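Local coordinates for protein kojibiose phosphorylase (Gut metagenome, PDB 6W0P) that is a glycoside hydrolase family 65 phosphorylase with an N-terminal beta-sandwich domain and a helical central catalytic domain, at residues G36-G41 against Y59-Y64; S148-A153 against A324-D329. One frame throughout, in Å; residues are numbered along the deposited sequence.

Contact 1 of 2, residues G36-G41 against Y59-Y64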
loop_
_atom_site.group_PDB
_atom_site.type_symbol
_atom_site.label_atom_id
_atom_site.label_comp_id
_atom_site.label_asym_id
_atom_site.label_seq_id
_atom_site.Cartn_x
_atom_site.Cartn_y
_atom_site.Cartn_z
ATOM N N GLY A 36 24.455 9.714 -25.054
ATOM C CA GLY A 36 23.293 10.584 -24.835
ATOM C C GLY A 36 23.602 11.987 -25.279
ATOM O O GLY A 36 24.779 12.384 -25.199
ATOM N N ASN A 37 22.600 12.695 -25.773
ATOM C CA ASN A 37 22.764 14.097 -26.223
ATOM C C ASN A 37 21.577 14.909 -25.697
ATOM O O ASN A 37 21.269 15.903 -26.343
ATOM C CB ASN A 37 22.978 14.162 -27.738
ATOM C CG ASN A 37 21.802 13.670 -28.566
ATOM O OD1 ASN A 37 20.774 13.258 -28.031
ATOM N ND2 ASN A 37 21.941 13.714 -29.887
ATOM N N GLU A 38 21.030 14.513 -24.531
ATOM C CA GLU A 38 19.858 15.096 -23.812
ATOM C C GLU A 38 18.556 14.821 -24.573
ATOM O O GLU A 38 17.589 14.328 -23.962
ATOM C CB GLU A 38 19.955 16.611 -23.626
ATOM C CG GLU A 38 18.817 17.160 -22.781
ATOM C CD GLU A 38 18.562 18.651 -22.917
ATOM O OE1 GLU A 38 19.528 19.421 -22.721
ATOM O OE2 GLU A 38 17.391 19.035 -23.190
ATOM N N TYR A 39 18.524 15.150 -25.864
ATOM C CA TYR A 39 17.363 14.888 -26.745
ATOM C C TYR A 39 17.082 13.394 -26.786
ATOM O O TYR A 39 15.924 12.984 -26.801
ATOM C CB TYR A 39 17.658 15.403 -28.149
ATOM C CG TYR A 39 16.609 15.119 -29.192
ATOM C CD1 TYR A 39 15.462 15.902 -29.297
ATOM C CD2 TYR A 39 16.818 14.128 -30.133
ATOM C CE1 TYR A 39 14.523 15.672 -30.292
ATOM C CE2 TYR A 39 15.885 13.880 -31.130
ATOM C CZ TYR A 39 14.749 14.672 -31.227
ATOM O OH TYR A 39 13.871 14.436 -32.234
ATOM N N SER A 40 18.152 12.613 -26.855
ATOM C CA SER A 40 18.096 11.156 -27.103
ATOM C C SER A 40 19.223 10.458 -26.335
ATOM O O SER A 40 20.242 11.100 -26.024
ATOM C CB SER A 40 18.157 10.877 -28.585
ATOM O OG SER A 40 19.434 11.229 -29.117
ATOM N N GLY A 41 19.029 9.176 -26.055
ATOM C CA GLY A 41 20.081 8.305 -25.531
ATOM C C GLY A 41 19.962 6.901 -26.065
ATOM O O GLY A 41 18.814 6.444 -26.307
ATOM N N TYR A 59 16.041 5.897 -26.154
ATOM C CA TYR A 59 15.012 6.765 -25.543
ATOM C C TYR A 59 15.163 8.181 -26.047
ATOM O O TYR A 59 16.275 8.581 -26.374
ATOM C CB TYR A 59 15.107 6.703 -24.027
ATOM C CG TYR A 59 15.416 5.323 -23.505
ATOM C CD1 TYR A 59 14.410 4.378 -23.348
ATOM C CD2 TYR A 59 16.711 4.961 -23.172
ATOM C CE1 TYR A 59 14.685 3.123 -22.834
ATOM C CE2 TYR A 59 17.002 3.701 -22.670
ATOM C CZ TYR A 59 15.981 2.781 -22.498
ATOM O OH TYR A 59 16.253 1.551 -21.993
ATOM N N PHE A 60 14.045 8.890 -26.046
ATOM C CA PHE A 60 13.916 10.325 -26.367
ATOM C C PHE A 60 13.311 11.016 -25.155
ATOM O O PHE A 60 12.257 10.560 -24.688
ATOM C CB PHE A 60 13.064 10.511 -27.621
ATOM C CG PHE A 60 13.662 9.873 -28.850
ATOM C CD1 PHE A 60 14.536 10.586 -29.663
ATOM C CD2 PHE A 60 13.387 8.548 -29.166
ATOM C CE1 PHE A 60 15.108 9.996 -30.785
ATOM C CE2 PHE A 60 13.954 7.958 -30.288
ATOM C CZ PHE A 60 14.805 8.684 -31.104
ATOM N N ASN A 61 13.980 12.059 -24.658
ATOM C CA ASN A 61 13.572 12.790 -23.433
ATOM C C ASN A 61 12.140 13.288 -23.656
ATOM O O ASN A 61 11.943 14.071 -24.612
ATOM C CB ASN A 61 14.583 13.898 -23.142
ATOM C CG ASN A 61 14.685 14.292 -21.685
ATOM O OD1 ASN A 61 13.675 14.576 -21.040
ATOM N ND2 ASN A 61 15.908 14.339 -21.175
ATOM N N GLY A 62 11.173 12.821 -22.860
ATOM C CA GLY A 62 9.780 13.323 -22.887
ATOM C C GLY A 62 8.866 12.488 -23.777
ATOM O O GLY A 62 7.688 12.836 -23.921
ATOM N N ILE A 63 9.388 11.421 -24.381
ATOM C CA ILE A 63 8.582 10.446 -25.161
ATOM C C ILE A 63 8.241 9.298 -24.214
ATOM O O ILE A 63 9.157 8.597 -23.787
ATOM C CB ILE A 63 9.323 9.971 -26.417
ATOM C CG1 ILE A 63 9.385 11.075 -27.474
ATOM C CG2 ILE A 63 8.688 8.704 -26.950
ATOM C CD1 ILE A 63 8.032 11.608 -27.942
ATOM N N TYR A 64 6.966 9.179 -23.865
ATOM C CA TYR A 64 6.505 8.431 -22.679
ATOM C C TYR A 64 5.131 7.846 -22.979
ATOM O O TYR A 64 4.441 8.335 -23.920
ATOM C CB TYR A 64 6.467 9.364 -21.471
ATOM C CG TYR A 64 5.241 10.233 -21.389
ATOM C CD1 TYR A 64 5.163 11.438 -22.064
ATOM C CD2 TYR A 64 4.148 9.838 -20.636
ATOM C CE1 TYR A 64 4.021 12.221 -22.004
ATOM C CE2 TYR A 64 3.006 10.611 -20.557
ATOM C CZ TYR A 64 2.937 11.803 -21.248
ATOM O OH TYR A 64 1.805 12.562 -21.149
HETATM O O HOH W 1 13.829 14.954 -26.465
#
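A small antiparallel three-stranded sheet in the N-terminal domain supplies this contact: strand 40-42, its middle strand, pairs with strand 58-60. G41 and Y59 form the hydrogen-bonded pair, G41 N giving to Y59 O at 2.8 Å and Y59 N to G41 O at 2.8 Å. S40 and F60 are the next, non-hydrogen-bonded pair, with S40 CB 3.8 Å from F60 CD1. Beyond them Y39 O takes the N-H of N61 (N61 N to Y39 O, 3.0 Å), the donor lying above the carbonyl plane, and a water bridges Y39 O to N61 O. The N61 side chain, with CG anti to its backbone N (chi1 -153°), offers ND2 to E38 O at 3.3 Å; ND2 also gives to T333 O, and OD1 accepts from R401. On the face that carries S40 and F60, the F60 edge meets the Y39 ring in an offset edge-to-face pair, planes 81° apart, with Y39 CE2 3.8 Å from F60 CD1. Y39 OH reaches N253 O. An Asx motif shapes the turn before the strand, N37 OD1 accepting from both S40 N and S40 OG. F60 packs on strand 245-256 and S40 on strand 135-145, both of the large antiparallel sheet.

Contact 2 of 2, residues S148-A153 against A324-D329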
loop_
_atom_site.group_PDB
_atom_site.type_symbol
_atom_site.label_atom_id
_atom_site.label_comp_id
_atom_site.label_asym_id
_atom_site.label_seq_id
_atom_site.Cartn_x
_atom_site.Cartn_y
_atom_site.Cartn_z
ATOM N N SER A 148 25.383 18.665 -31.009
ATOM C CA SER A 148 24.831 19.999 -31.400
ATOM C C SER A 148 23.482 19.842 -32.125
ATOM O O SER A 148 22.483 20.398 -31.640
ATOM C CB SER A 148 25.815 20.775 -32.241
ATOM O OG SER A 148 27.149 20.415 -31.893
ATOM N N ASP A 149 23.452 19.142 -33.262
ATOM C CA ASP A 149 22.206 18.867 -34.034
ATOM C C ASP A 149 21.661 17.523 -33.566
ATOM O O ASP A 149 21.929 16.521 -34.240
ATOM C CB ASP A 149 22.459 18.899 -35.546
ATOM C CG ASP A 149 22.982 20.240 -36.030
ATOM O OD1 ASP A 149 22.212 21.205 -35.943
ATOM O OD2 ASP A 149 24.167 20.310 -36.460
ATOM N N CYS A 150 20.951 17.509 -32.436
ATOM C CA CYS A 150 20.789 16.313 -31.559
ATOM C C CYS A 150 19.771 15.325 -32.140
ATOM O O CYS A 150 19.712 14.181 -31.642
ATOM C CB CYS A 150 20.414 16.725 -30.145
ATOM S SG CYS A 150 21.593 17.903 -29.434
ATOM N N GLU A 151 19.059 15.732 -33.195
ATOM C CA GLU A 151 18.132 14.882 -33.982
ATOM C C GLU A 151 18.917 13.806 -34.736
ATOM O O GLU A 151 18.285 12.799 -35.107
ATOM C CB GLU A 151 17.332 15.733 -34.964
ATOM C CG GLU A 151 16.605 16.897 -34.308
ATOM C CD GLU A 151 17.365 18.219 -34.303
ATOM O OE1 GLU A 151 18.609 18.249 -34.614
ATOM O OE2 GLU A 151 16.721 19.226 -33.965
ATOM N N ASN A 152 20.221 14.004 -34.968
ATOM C CA ASN A 152 21.051 13.089 -35.788
ATOM C C ASN A 152 21.857 12.105 -34.940
ATOM O O ASN A 152 22.370 12.493 -33.872
ATOM C CB ASN A 152 22.043 13.833 -36.665
ATOM C CG ASN A 152 21.377 14.880 -37.525
ATOM O OD1 ASN A 152 20.183 14.771 -37.796
ATOM N ND2 ASN A 152 22.148 15.866 -37.954
ATOM N N ALA A 153 22.036 10.904 -35.504
ATOM C CA ALA A 153 22.908 9.800 -35.032
ATOM C C ALA A 153 23.659 9.240 -36.238
ATOM O O ALA A 153 23.095 9.228 -37.347
ATOM C CB ALA A 153 22.087 8.714 -34.370
ATOM N N ALA A 324 23.776 13.894 -20.317
ATOM C CA ALA A 324 22.429 13.918 -19.706
ATOM C C ALA A 324 21.680 15.216 -20.044
ATOM O O ALA A 324 20.454 15.146 -20.214
ATOM C CB ALA A 324 22.548 13.723 -18.217
ATOM N N TYR A 325 22.360 16.366 -20.076
ATOM C CA TYR A 325 21.703 17.692 -20.240
ATOM C C TYR A 325 22.689 18.748 -20.747
ATOM O O TYR A 325 23.792 18.848 -20.209
ATOM C CB TYR A 325 21.146 18.157 -18.896
ATOM C CG TYR A 325 19.866 18.940 -18.998
ATOM C CD1 TYR A 325 18.684 18.295 -19.276
ATOM C CD2 TYR A 325 19.832 20.313 -18.842
ATOM C CE1 TYR A 325 17.500 18.989 -19.400
ATOM C CE2 TYR A 325 18.646 21.030 -18.965
ATOM C CZ TYR A 325 17.466 20.361 -19.233
ATOM O OH TYR A 325 16.267 21.021 -19.312
ATOM N N HIS A 326 22.303 19.549 -21.737
ATOM C CA HIS A 326 23.148 20.701 -22.155
ATOM C C HIS A 326 22.295 21.911 -22.551
ATOM O O HIS A 326 22.851 22.813 -23.175
ATOM C CB HIS A 326 24.128 20.270 -23.253
ATOM C CG HIS A 326 23.485 19.921 -24.560
ATOM N ND1 HIS A 326 22.979 18.673 -24.825
ATOM C CD2 HIS A 326 23.292 20.655 -25.683
ATOM C CE1 HIS A 326 22.489 18.657 -26.056
ATOM N NE2 HIS A 326 22.666 19.858 -26.609
ATOM N N GLY A 327 21.009 21.947 -22.184
ATOM C CA GLY A 327 20.128 23.085 -22.476
ATOM C C GLY A 327 19.532 22.983 -23.867
ATOM O O GLY A 327 19.233 24.034 -24.465
ATOM N N PHE A 328 19.350 21.774 -24.391
ATOM C CA PHE A 328 18.759 21.586 -25.737
ATOM C C PHE A 328 17.278 21.979 -25.724
ATOM O O PHE A 328 16.806 22.476 -26.750
ATOM C CB PHE A 328 18.876 20.144 -26.226
ATOM C CG PHE A 328 18.348 19.959 -27.625
ATOM C CD1 PHE A 328 19.087 20.396 -28.721
ATOM C CD2 PHE A 328 17.112 19.367 -27.847
ATOM C CE1 PHE A 328 18.606 20.248 -30.012
ATOM C CE2 PHE A 328 16.622 19.235 -29.141
ATOM C CZ PHE A 328 17.372 19.667 -30.218
ATOM N N ASP A 329 16.567 21.750 -24.620
ATOM C CA ASP A 329 15.082 21.844 -24.595
ATOM C C ASP A 329 14.560 22.181 -23.201
ATOM O O ASP A 329 14.688 21.374 -22.288
ATOM C CB ASP A 329 14.458 20.532 -25.058
ATOM C CG ASP A 329 12.951 20.601 -25.302
ATOM O OD1 ASP A 329 12.295 21.541 -24.794
ATOM O OD2 ASP A 329 12.447 19.713 -26.004
HETATM O O HOH W 2 22.424 21.472 -28.971
#
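S148 O is approached by two groups: a water donates to it at 2.9 Å, and C150 SG lies 3.4 Å from this same oxygen. The water also hydrogen-bonds H326 NE2 and sits in the plane of the imidazole, so S148 and H326 are joined through solvent. C150 carries the direct packing. Its SG, anti to the carbonyl carbon (chi1 -55°), sits at the edge of the H326 ring, 3.6 Å from H326 CE1 and nearly in the ring plane. The same sulfur meets F328 CD1 at 3.6 Å, reaching the F328 ring obliquely in a Cys sulfur-aromatic contact. Its neighbour CB lies over one face of that ring in a CH-pi contact, 4.2 Å from the F328 centroid and offset toward the rim. C150 belongs to a type I beta turn, D149 to N152, that leads into strand 152-161 of the N-terminal domain; H326 and F328 come from the loop that follows helix 308-324, in the central catalytic domain. F328 extends with CG anti to its backbone N (chi1 -177°), and its far rim meets E151: E151 OE2 lies at the ring edge, in its plane, 3.8 Å from F328 CZ, the carboxylate plane turned 79° from the ring. E38 OE1, from segment 36-41, accepts from H326 N and F328 N, while D149 pairs with K288 and D329 with K257 in salt bridges.

How the contacts relate
From the N terminus, contact 1 comes first: strand 40-42 pairs with strand 58-60 and closes a short loop of 17 residues within the N-terminal domain. Contact 2 opens only later and spans 170 residues, from the turn before strand 152-161, past the remaining strands of the N-terminal domain and helices 263-277, 282-300 and 308-324, to the loop at 324-329. The two closures follow in series and neither encloses the other, yet their centres lie about 9 Å apart. Segment 36-41 sits against both halves of contact 2: N37 ND2 probably bonds C150 O, and the E38 carboxylate meets the 326-328 backbone. Through this turn the small sheet meets both the turn leading into strand 152-161 and the loop after helix 308-324.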